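Local atomic coordinates of TPR repeat-containing protein (PDB entry 3U4T), a protein that is of unknown function but, as a tetratricopeptide repeat protein, probably serves as a helical scaffold for binding other proteins. Residues L197-Y202 and A228-I233; R182-A187 and L220-E225. The protein carries 1 engineered substitution. One frame throughout, in Å; residues are numbered along the deposited sequence.

In the fold
Contacts 1 and 2 share helix 217-233, and their centres lie about 8 Å apart. Contact 1 joins the last turns of that helix to the start of helix 199-209; contact 2 joins its earlier part to helix 176-189, which precedes helix 199-209 in the chain. Both are surface contacts, since none of the touching residues is buried. Their chemistry differs. At 197-202 and 228-233 a lysine lies over one tyrosine and bonds to the hydroxyl of the next, whereas 182-187 and 220-225 meet through a two-bond arginine-glutamate salt bridge. Tyr202 of the first contact connects them, its OH probably hydrogen-bonded to OE1 of Glu222, with 2.5 Å between the two oxygens.

Contact 1 (L197-Y202 and A228-I233)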
loop_
_atom_site.group_PDB
_atom_site.type_symbol
_atom_site.label_atom_id
_atom_site.label_comp_id
_atom_site.label_asym_id
_atom_site.label_seq_id
_atom_site.Cartn_x
_atom_site.Cartn_y
_atom_site.Cartn_z
ATOM N N LEU A 197 21.534 -16.871 2.890
ATOM C CA LEU A 197 21.011 -15.829 3.774
ATOM C C LEU A 197 19.505 -15.770 3.826
ATOM O O LEU A 197 18.932 -15.455 4.862
ATOM C CB LEU A 197 21.533 -14.452 3.357
ATOM C CG LEU A 197 23.014 -14.180 3.616
ATOM C CD1 LEU A 197 23.363 -12.761 3.189
ATOM C CD2 LEU A 197 23.302 -14.379 5.100
ATOM N N ALA A 198 18.860 -16.073 2.708
ATOM C CA ALA A 198 17.410 -16.029 2.637
ATOM C C ALA A 198 16.741 -17.309 3.107
ATOM O O ALA A 198 15.555 -17.317 3.430
ATOM C CB ALA A 198 16.980 -15.720 1.212
ATOM N N LYS A 199 17.509 -18.388 3.156
ATOM C CA LYS A 199 17.002 -19.702 3.557
ATOM C C LYS A 199 16.062 -19.719 4.751
ATOM O O LYS A 199 14.910 -20.127 4.643
ATOM C CB LYS A 199 18.177 -20.632 3.833
ATOM C CG LYS A 199 17.807 -22.033 4.297
ATOM C CD LYS A 199 17.734 -23.013 3.153
ATOM C CE LYS A 199 18.257 -24.372 3.612
ATOM N NZ LYS A 199 17.546 -24.896 4.814
ATOM N N PRO A 200 16.536 -19.279 5.916
ATOM C CA PRO A 200 15.667 -19.279 7.094
ATOM C C PRO A 200 14.356 -18.507 6.966
ATOM O O PRO A 200 13.322 -18.937 7.486
ATOM C CB PRO A 200 16.561 -18.690 8.173
ATOM C CG PRO A 200 17.475 -17.789 7.400
ATOM C CD PRO A 200 17.832 -18.659 6.226
ATOM N N TYR A 201 14.390 -17.364 6.289
ATOM C CA TYR A 201 13.178 -16.554 6.149
ATOM C C TYR A 201 12.133 -17.226 5.269
ATOM O O TYR A 201 10.938 -17.192 5.578
ATOM C CB TYR A 201 13.553 -15.161 5.632
ATOM C CG TYR A 201 14.580 -14.516 6.540
ATOM C CD1 TYR A 201 14.271 -14.234 7.878
ATOM C CD2 TYR A 201 15.890 -14.320 6.115
ATOM C CE1 TYR A 201 15.239 -13.794 8.763
ATOM C CE2 TYR A 201 16.874 -13.877 6.999
ATOM C CZ TYR A 201 16.540 -13.622 8.322
ATOM O OH TYR A 201 17.514 -13.234 9.208
ATOM N N TYR A 202 12.576 -17.854 4.184
ATOM C CA TYR A 202 11.642 -18.548 3.306
ATOM C C TYR A 202 11.118 -19.789 4.032
ATOM O O TYR A 202 9.971 -20.211 3.818
ATOM C CB TYR A 202 12.322 -18.948 1.979
ATOM C CG TYR A 202 12.284 -17.864 0.913
ATOM C CD1 TYR A 202 11.094 -17.199 0.620
ATOM C CD2 TYR A 202 13.430 -17.497 0.206
ATOM C CE1 TYR A 202 11.046 -16.186 -0.351
ATOM C CE2 TYR A 202 13.390 -16.482 -0.771
ATOM C CZ TYR A 202 12.192 -15.836 -1.033
ATOM O OH TYR A 202 12.128 -14.819 -1.951
ATOM N N ALA A 228 14.446 -25.247 -3.310
ATOM C CA ALA A 228 14.829 -26.250 -4.314
ATOM C C ALA A 228 16.151 -25.917 -5.004
ATOM O O ALA A 228 16.958 -26.816 -5.263
ATOM C CB ALA A 228 13.721 -26.425 -5.346
ATOM N N TYR A 229 16.378 -24.638 -5.298
ATOM C CA TYR A 229 17.628 -24.219 -5.928
ATOM C C TYR A 229 18.750 -24.262 -4.899
ATOM O O TYR A 229 19.855 -24.698 -5.189
ATOM C CB TYR A 229 17.510 -22.803 -6.505
ATOM C CG TYR A 229 16.624 -22.709 -7.740
ATOM C CD1 TYR A 229 16.803 -23.573 -8.830
ATOM C CD2 TYR A 229 15.625 -21.737 -7.833
ATOM C CE1 TYR A 229 16.010 -23.466 -9.980
ATOM C CE2 TYR A 229 14.828 -21.621 -8.981
ATOM C CZ TYR A 229 15.027 -22.486 -10.050
ATOM O OH TYR A 229 14.262 -22.352 -11.189
ATOM N N TYR A 230 18.467 -23.804 -3.689
ATOM C CA TYR A 230 19.478 -23.818 -2.650
ATOM C C TYR A 230 20.020 -25.237 -2.509
ATOM O O TYR A 230 21.230 -25.453 -2.422
ATOM C CB TYR A 230 18.873 -23.411 -1.310
ATOM C CG TYR A 230 19.828 -23.622 -0.160
ATOM C CD1 TYR A 230 20.804 -22.672 0.140
ATOM C CD2 TYR A 230 19.791 -24.794 0.593
ATOM C CE1 TYR A 230 21.721 -22.879 1.160
ATOM C CE2 TYR A 230 20.707 -25.018 1.617
ATOM C CZ TYR A 230 21.668 -24.058 1.898
ATOM O OH TYR A 230 22.548 -24.271 2.933
ATOM N N TYR A 231 19.104 -26.201 -2.483
ATOM C CA TYR A 231 19.476 -27.589 -2.312
ATOM C C TYR A 231 20.085 -28.245 -3.531
ATOM O O TYR A 231 20.836 -29.203 -3.389
ATOM C CB TYR A 231 18.283 -28.401 -1.805
ATOM C CG TYR A 231 18.049 -28.225 -0.321
ATOM C CD1 TYR A 231 19.100 -28.373 0.598
ATOM C CD2 TYR A 231 16.782 -27.924 0.167
ATOM C CE1 TYR A 231 18.890 -28.223 1.969
ATOM C CE2 TYR A 231 16.555 -27.774 1.532
ATOM C CZ TYR A 231 17.612 -27.924 2.431
ATOM O OH TYR A 231 17.363 -27.764 3.777
ATOM N N THR A 232 19.763 -27.745 -4.719
ATOM C CA THR A 232 20.362 -28.288 -5.928
ATOM C C THR A 232 21.822 -27.832 -5.911
ATOM O O THR A 232 22.734 -28.602 -6.204
ATOM C CB THR A 232 19.667 -27.749 -7.166
ATOM O OG1 THR A 232 18.296 -28.164 -7.136
ATOM C CG2 THR A 232 20.328 -28.277 -8.425
ATOM N N ILE A 233 22.036 -26.577 -5.549
ATOM C CA ILE A 233 23.379 -26.040 -5.460
ATOM C C ILE A 233 24.166 -26.895 -4.476
ATOM O O ILE A 233 25.304 -27.283 -4.749
ATOM C CB ILE A 233 23.368 -24.596 -4.941
ATOM C CG1 ILE A 233 22.723 -23.679 -5.985
ATOM C CG2 ILE A 233 24.794 -24.152 -4.612
ATOM C CD1 ILE A 233 22.359 -22.301 -5.461
#
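Lys199 NZ donates a hydrogen bond to Tyr231 OH at 3.1 Å and also forms a salt bridge with Glu203, so its charged end is held both across the contact and along its own helix. The aliphatic part of the same chain makes the second interaction. Lys199 CD sits over one face of the Tyr230 ring, 3.9 Å from the centroid and 16° off the ring normal, which meets the geometry of a CH-pi contact. One carbon further on, Lys199 CE comes within 3.2 Å of Tyr230 CE2. In a helix packing consistent with the tetratricopeptide repeat family, the contact joins the first turn of helix 199-209 to the last turns of helix 217-233, where the nearest CA atoms, of Lys199 and Tyr230, are 7.8 Å apart. The lysine chain starts with CG anti to the backbone N (chi1 178°) and then bends at each later torsion, so that it crosses the Tyr230 side chain at about a right angle. Tyr231 and Tyr230 also pack on each other: CD2 of Tyr230 stands 3.6 Å above the Tyr231 ring plane, toward its rim. Beyond the lysine, Tyr231 touches Lys239 and Ala240 of helix 237-250.

Contact 2 (R182-A187 and L220-E225); sequences RARANA and LIEANE
Arg184 and Glu222 form a side-on salt bridge in which two nitrogens each bond a different carboxylate oxygen. Arg184 NE donates to Glu222 OE1 at 2.8 Å with an N-H...O angle of 163°, and Arg184 NH2 donates to Glu222 OE2, also at 2.8 Å. Both oxygens use their syn lone pairs, and the guanidinium and carboxylate planes differ by only 5°. Two nearly coplanar bonds of this kind fix the rotation of each group against the other.

The side chains reach this meeting point from different directions and cross at about a right angle. Glu222 is extended beyond CG, which lies anti to the backbone N (chi1 175°), and this carries the carboxylate across to Arg184. Arg184 is straight from CG to NE and brings the guanidinium up edge-on. Its CG also passes 3.5 Å from Glu222 OE1. An alanine at Arg184 would remove both bonds and is likely to leave the Glu222 carboxylate without its charged mate, probably still held at OE1 by Tyr202 but freer to turn.

Further partners hold each group: Tyr202 is probably a second one for Glu222 OE1, while the arginine makes a cation-pi contact with Trp181. Separately, within each helix an asparagine side chain bonds a backbone oxygen one turn back, Asn186 ND2 to Arg182 O at 2.9 Å and Asn224 ND2 to Leu220 O at 2.8 Å, each donor lying above the carbonyl plane.

This bridge joins helix 176-189 to helix 217-233 in a stack consistent with tetratricopeptide repeat architecture. Helix 199-209 packs against both through Tyr202 on Ala183 and Ile206 on Ala223, while helix 158-171 meets Arg182 and helix 237-250 meets Leu220 and Asn224.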
loop_
_atom_site.group_PDB
_atom_site.type_symbol
_atom_site.label_atom_id
_atom_site.label_comp_id
_atom_site.label_asym_id
_atom_site.label_seq_id
_atom_site.Cartn_x
_atom_site.Cartn_y
_atom_site.Cartn_z
ATOM N N ARG A 182 11.866 -10.086 4.190
ATOM C CA ARG A 182 13.159 -10.275 4.838
ATOM C C ARG A 182 13.897 -11.263 3.944
ATOM O O ARG A 182 15.094 -11.131 3.683
ATOM C CB ARG A 182 13.013 -10.902 6.216
ATOM C CG ARG A 182 12.499 -9.976 7.282
ATOM C CD ARG A 182 13.151 -10.354 8.607
ATOM N NE ARG A 182 14.595 -10.123 8.573
ATOM C CZ ARG A 182 15.434 -10.472 9.546
ATOM N NH1 ARG A 182 14.975 -11.079 10.633
ATOM N NH2 ARG A 182 16.726 -10.196 9.438
ATOM N N ALA A 183 13.158 -12.255 3.470
ATOM C CA ALA A 183 13.733 -13.267 2.599
ATOM C C ALA A 183 14.315 -12.580 1.368
ATOM O O ALA A 183 15.485 -12.752 1.045
ATOM C CB ALA A 183 12.662 -14.272 2.191
ATOM N N ARG A 184 13.488 -11.788 0.694
ATOM C CA ARG A 184 13.910 -11.074 -0.500
ATOM C C ARG A 184 15.067 -10.120 -0.230
ATOM O O ARG A 184 15.997 -10.017 -1.025
ATOM C CB ARG A 184 12.727 -10.317 -1.081
ATOM C CG ARG A 184 11.685 -11.243 -1.666
ATOM C CD ARG A 184 10.492 -10.478 -2.181
ATOM N NE ARG A 184 9.578 -11.298 -2.970
ATOM C CZ ARG A 184 8.417 -10.851 -3.428
ATOM N NH1 ARG A 184 8.054 -9.609 -3.163
ATOM N NH2 ARG A 184 7.633 -11.631 -4.151
ATOM N N ALA A 185 15.016 -9.436 0.898
ATOM C CA ALA A 185 16.070 -8.506 1.246
ATOM C C ALA A 185 17.394 -9.254 1.439
ATOM O O ALA A 185 18.459 -8.765 1.045
ATOM C CB ALA A 185 15.695 -7.768 2.507
ATOM N N ASN A 186 17.334 -10.440 2.040
ATOM C CA ASN A 186 18.539 -11.232 2.264
ATOM C C ASN A 186 19.042 -11.950 1.000
ATOM O O ASN A 186 20.248 -12.128 0.815
ATOM C CB ASN A 186 18.302 -12.206 3.421
ATOM C CG ASN A 186 18.530 -11.552 4.784
ATOM O OD1 ASN A 186 19.659 -11.451 5.249
ATOM N ND2 ASN A 186 17.459 -11.094 5.413
ATOM N N ALA A 187 18.130 -12.343 0.118
ATOM C CA ALA A 187 18.532 -12.998 -1.133
ATOM C C ALA A 187 19.296 -11.992 -1.990
ATOM O O ALA A 187 20.171 -12.356 -2.766
ATOM C CB ALA A 187 17.302 -13.505 -1.897
ATOM N N LEU A 220 4.326 -19.326 -1.345
ATOM C CA LEU A 220 4.822 -20.679 -1.095
ATOM C C LEU A 220 5.656 -21.200 -2.258
ATOM O O LEU A 220 6.680 -21.865 -2.067
ATOM C CB LEU A 220 3.651 -21.631 -0.822
ATOM C CG LEU A 220 3.049 -21.475 0.573
ATOM C CD1 LEU A 220 1.699 -22.160 0.613
ATOM C CD2 LEU A 220 4.011 -22.050 1.634
ATOM N N ILE A 221 5.213 -20.888 -3.467
ATOM C CA ILE A 221 5.928 -21.322 -4.651
ATOM C C ILE A 221 7.292 -20.655 -4.690
ATOM O O ILE A 221 8.292 -21.304 -5.000
ATOM C CB ILE A 221 5.118 -20.988 -5.918
ATOM C CG1 ILE A 221 3.950 -21.973 -6.032
ATOM C CG2 ILE A 221 6.006 -21.041 -7.152
ATOM C CD1 ILE A 221 3.083 -21.781 -7.262
ATOM N N GLU A 222 7.329 -19.358 -4.374
ATOM C CA GLU A 222 8.588 -18.610 -4.362
ATOM C C GLU A 222 9.519 -19.177 -3.294
ATOM O O GLU A 222 10.714 -19.361 -3.520
ATOM C CB GLU A 222 8.329 -17.126 -4.075
ATOM C CG GLU A 222 9.591 -16.260 -3.931
ATOM C CD GLU A 222 9.243 -14.798 -3.687
ATOM O OE1 GLU A 222 10.052 -14.045 -3.095
ATOM O OE2 GLU A 222 8.138 -14.405 -4.105
ATOM N N ALA A 223 8.957 -19.445 -2.122
ATOM C CA ALA A 223 9.727 -19.982 -1.015
ATOM C C ALA A 223 10.297 -21.348 -1.389
ATOM O O ALA A 223 11.483 -21.605 -1.210
ATOM C CB ALA A 223 8.847 -20.091 0.213
ATOM N N ASN A 224 9.461 -22.223 -1.929
ATOM C CA ASN A 224 9.929 -23.548 -2.305
ATOM C C ASN A 224 10.933 -23.525 -3.445
ATOM O O ASN A 224 11.857 -24.346 -3.480
ATOM C CB ASN A 224 8.746 -24.451 -2.660
ATOM C CG ASN A 224 8.067 -25.030 -1.432
ATOM O OD1 ASN A 224 8.599 -25.920 -0.773
ATOM N ND2 ASN A 224 6.892 -24.520 -1.114
ATOM N N GLU A 225 10.753 -22.593 -4.378
ATOM C CA GLU A 225 11.658 -22.478 -5.507
ATOM C C GLU A 225 13.045 -22.141 -4.997
ATOM O O GLU A 225 14.021 -22.747 -5.414
ATOM C CB GLU A 225 11.180 -21.406 -6.488
ATOM C CG GLU A 225 10.114 -21.877 -7.470
ATOM C CD GLU A 225 9.913 -20.905 -8.626
ATOM O OE1 GLU A 225 10.801 -20.058 -8.848
ATOM O OE2 GLU A 225 8.882 -20.991 -9.324
#